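Local coordinates for RE55538p (PDB 4IX7), which preferentially binds the palindromic DNA sequence 5'-CCAATTGG-3' through its BEN domain as a homodimer and represses genes of neural development, at a contact of chain A with DNA. Residues are numbered along the deposited sequence; one frame, centred on the assembly and turned at random.

A contact of chain A with DNA. Residues 26, 28-29, 32. With nucleotides of chain B.
Arg32 and Ser28, one helical turn apart, each take a neighbouring phosphate of the same DNA strand, a worked example of side chains on one helix gripping successive phosphates; the contacts here are to the backbone. The guanidinium of Arg32 turns its NE side to the phosphate of DT3 in chain B, and both donors converge on one oxygen. Arg32 NH2 meets OP2 of DT3 at 2.7 Å, a salt bridge as well as a hydrogen bond with 157° at the hydrogen. Arg32 NE reaches the same OP2 of DT3 at 3.1 Å along a more bent path. The oxygen lies almost in the guanidinium plane, and one face of that plane rests on the DT3 sugar, whose C2' sits 3.9 Å above its centre. The arm first passes the other phosphate, Arg32 CD lying 3.4 Å from OP2 of DC4, before a bend at chi3 (80°) carries NE and NH2 to that of DT3. With the guanidinium replaced by the methyl of an alanine, the DT3 phosphate would probably lose its positive mate and both donors, and the deoxyribose the flat group against it. Ser28 serves the next phosphate: with OG anti to the backbone N (chi1 -177°), the hydroxyl donates to OP2 of DC4 at 2.6 Å. A water bridges the same OG to this phosphate, lying 2.9 Å from OP2 of DC4 and also meeting O5'. To one side of both grips, the CD2 methyl of Leu29 lies against the DT3-to-DC4 linkage, 3.6 Å from O3' of DT3 and also near OP1 of DC4, which Val26 CG1 touches lightly. Val26 sits in the loop just before helix 27-38, and the other three residues line its first half, placing the BEN domain along the DNA backbone through contacts that alone do not explain sequence preference.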
ATOM      1  N   VAL A  26      12.634   3.888  10.711  1.00 23.21           N
ATOM      2  CA  VAL A  26      11.593   4.203   9.733  1.00 21.24           C
ATOM      3  C   VAL A  26      11.839   3.377   8.471  1.00 17.71           C
ATOM      4  O   VAL A  26      12.768   3.664   7.711  1.00 21.59           O
ATOM      5  CB  VAL A  26      11.555   5.713   9.395  1.00 22.59           C
ATOM      6  CG1 VAL A  26      10.436   6.014   8.400  1.00 22.54           C
ATOM      7  CG2 VAL A  26      11.360   6.538  10.668  1.00 24.86           C
ATOM      8  N   SER A  28      10.624   2.953   5.470  1.00 17.61           N
ATOM      9  CA  SER A  28      10.741   3.542   4.149  1.00 14.33           C
ATOM     10  C   SER A  28      12.050   4.320   3.993  1.00 15.34           C
ATOM     11  O   SER A  28      12.695   4.247   2.950  1.00 16.02           O
ATOM     12  CB  SER A  28       9.527   4.416   3.839  1.00 15.75           C
ATOM     13  OG  SER A  28       9.611   4.932   2.525  1.00 21.22           O
ATOM     14  N   LEU A  29      12.463   5.035   5.036  1.00 17.36           N
ATOM     15  CA  LEU A  29      13.726   5.774   4.965  1.00 15.36           C
ATOM     16  C   LEU A  29      14.944   4.851   4.880  1.00 18.02           C
ATOM     17  O   LEU A  29      15.898   5.130   4.151  1.00 16.44           O
ATOM     18  CB  LEU A  29      13.850   6.757   6.132  1.00 16.85           C
ATOM     19  CG  LEU A  29      12.791   7.855   6.100  1.00 18.11           C
ATOM     20  CD1 LEU A  29      12.988   8.803   7.278  1.00 22.61           C
ATOM     21  CD2 LEU A  29      12.876   8.613   4.787  1.00 16.13           C
ATOM     22  N   ARG A  32      14.952   3.513   1.262  1.00 15.49           N
ATOM     23  CA  ARG A  32      15.371   4.512   0.285  0.68 14.59           C
ATOM     24  C   ARG A  32      16.883   4.704   0.312  1.00 16.06           C
ATOM     25  O   ARG A  32      17.518   4.800  -0.736  1.00 16.19           O
ATOM     26  CB  ARG A  32      14.655   5.846   0.523  0.68 14.11           C
ATOM     27  CG  ARG A  32      13.160   5.768   0.251  0.68 14.73           C
ATOM     28  CD  ARG A  32      12.417   6.985   0.769  0.68 16.62           C
ATOM     29  NE  ARG A  32      12.522   8.147  -0.112  0.68 16.57           N
ATOM     30  CZ  ARG A  32      11.696   8.399  -1.126  0.68 15.97           C
ATOM     31  NH1 ARG A  32      10.712   7.554  -1.414  0.68 18.29           N
ATOM     32  NH2 ARG A  32      11.868   9.490  -1.861  0.68 17.23           N
TER
ATOM     33  P    DT B   3      14.006  11.505   0.335  1.00 25.18           P
ATOM     34  OP1  DT B   3      14.957  11.307   1.451  1.00 30.55           O
ATOM     35  OP2  DT B   3      14.055  10.669  -0.889  1.00 23.91           O
ATOM     36  O5'  DT B   3      12.523  11.368   0.928  1.00 19.42           O
ATOM     37  C5'  DT B   3      12.258  11.846   2.241  1.00 19.12           C
ATOM     38  C4'  DT B   3      10.785  11.660   2.532  1.00 15.60           C
ATOM     39  O4'  DT B   3      10.024  12.456   1.597  1.00 16.78           O
ATOM     40  C3'  DT B   3      10.300  10.225   2.362  1.00 14.50           C
ATOM     41  O3'  DT B   3       9.740   9.840   3.600  1.00 15.85           O
ATOM     42  C2'  DT B   3       9.230  10.289   1.266  1.00 17.06           C
ATOM     43  C1'  DT B   3       8.833  11.756   1.277  1.00 14.61           C
ATOM     44  N1   DT B   3       8.320  12.323  -0.009  1.00 12.90           N
ATOM     45  C2   DT B   3       7.119  13.006   0.017  1.00 12.06           C
ATOM     46  O2   DT B   3       6.459  13.144   1.027  1.00 15.81           O
ATOM     47  N3   DT B   3       6.729  13.508  -1.192  1.00 15.51           N
ATOM     48  C4   DT B   3       7.396  13.429  -2.399  1.00 14.17           C
ATOM     49  O4   DT B   3       6.932  13.925  -3.428  1.00 17.03           O
ATOM     50  C5   DT B   3       8.645  12.694  -2.364  1.00 14.85           C
ATOM     51  C7   DT B   3       9.463  12.526  -3.614  1.00 18.23           C
ATOM     52  C6   DT B   3       9.039  12.197  -1.185  1.00 15.46           C
ATOM     53  P    DC B   4       9.118   8.375   3.789  1.00 17.26           P
ATOM     54  OP1  DC B   4       9.210   8.023   5.223  1.00 19.70           O
ATOM     55  OP2  DC B   4       9.666   7.491   2.741  1.00 18.36           O
ATOM     56  O5'  DC B   4       7.579   8.587   3.436  1.00 16.89           O
ATOM     57  C5'  DC B   4       6.860   9.560   4.157  1.00 17.15           C
ATOM     58  C4'  DC B   4       5.487   9.734   3.550  1.00 14.94           C
ATOM     59  O4'  DC B   4       5.599  10.329   2.233  1.00 16.84           O
ATOM     60  C3'  DC B   4       4.686   8.446   3.366  1.00 19.07           C
ATOM     61  O3'  DC B   4       3.634   8.489   4.327  1.00 19.87           O
ATOM     62  C2'  DC B   4       4.212   8.489   1.909  1.00 16.57           C
ATOM     63  C1'  DC B   4       4.447   9.930   1.502  1.00 15.20           C
ATOM     64  N1   DC B   4       4.796  10.143   0.098  1.00 13.11           N
ATOM     65  C2   DC B   4       3.964  10.916  -0.714  1.00 12.73           C
ATOM     66  O2   DC B   4       2.936  11.391  -0.210  1.00 13.46           O
ATOM     67  N3   DC B   4       4.331  11.118  -1.999  1.00 13.87           N
ATOM     68  C4   DC B   4       5.465  10.580  -2.473  1.00 13.11           C
ATOM     69  N4   DC B   4       5.786  10.805  -3.753  1.00 15.00           N
ATOM     70  C5   DC B   4       6.326   9.784  -1.659  1.00 13.73           C
ATOM     71  C6   DC B   4       5.947   9.594  -0.388  1.00 13.24           C
TER
HETATM   72  O   HOH W   1       7.687   6.883   0.688  1.00 20.05           O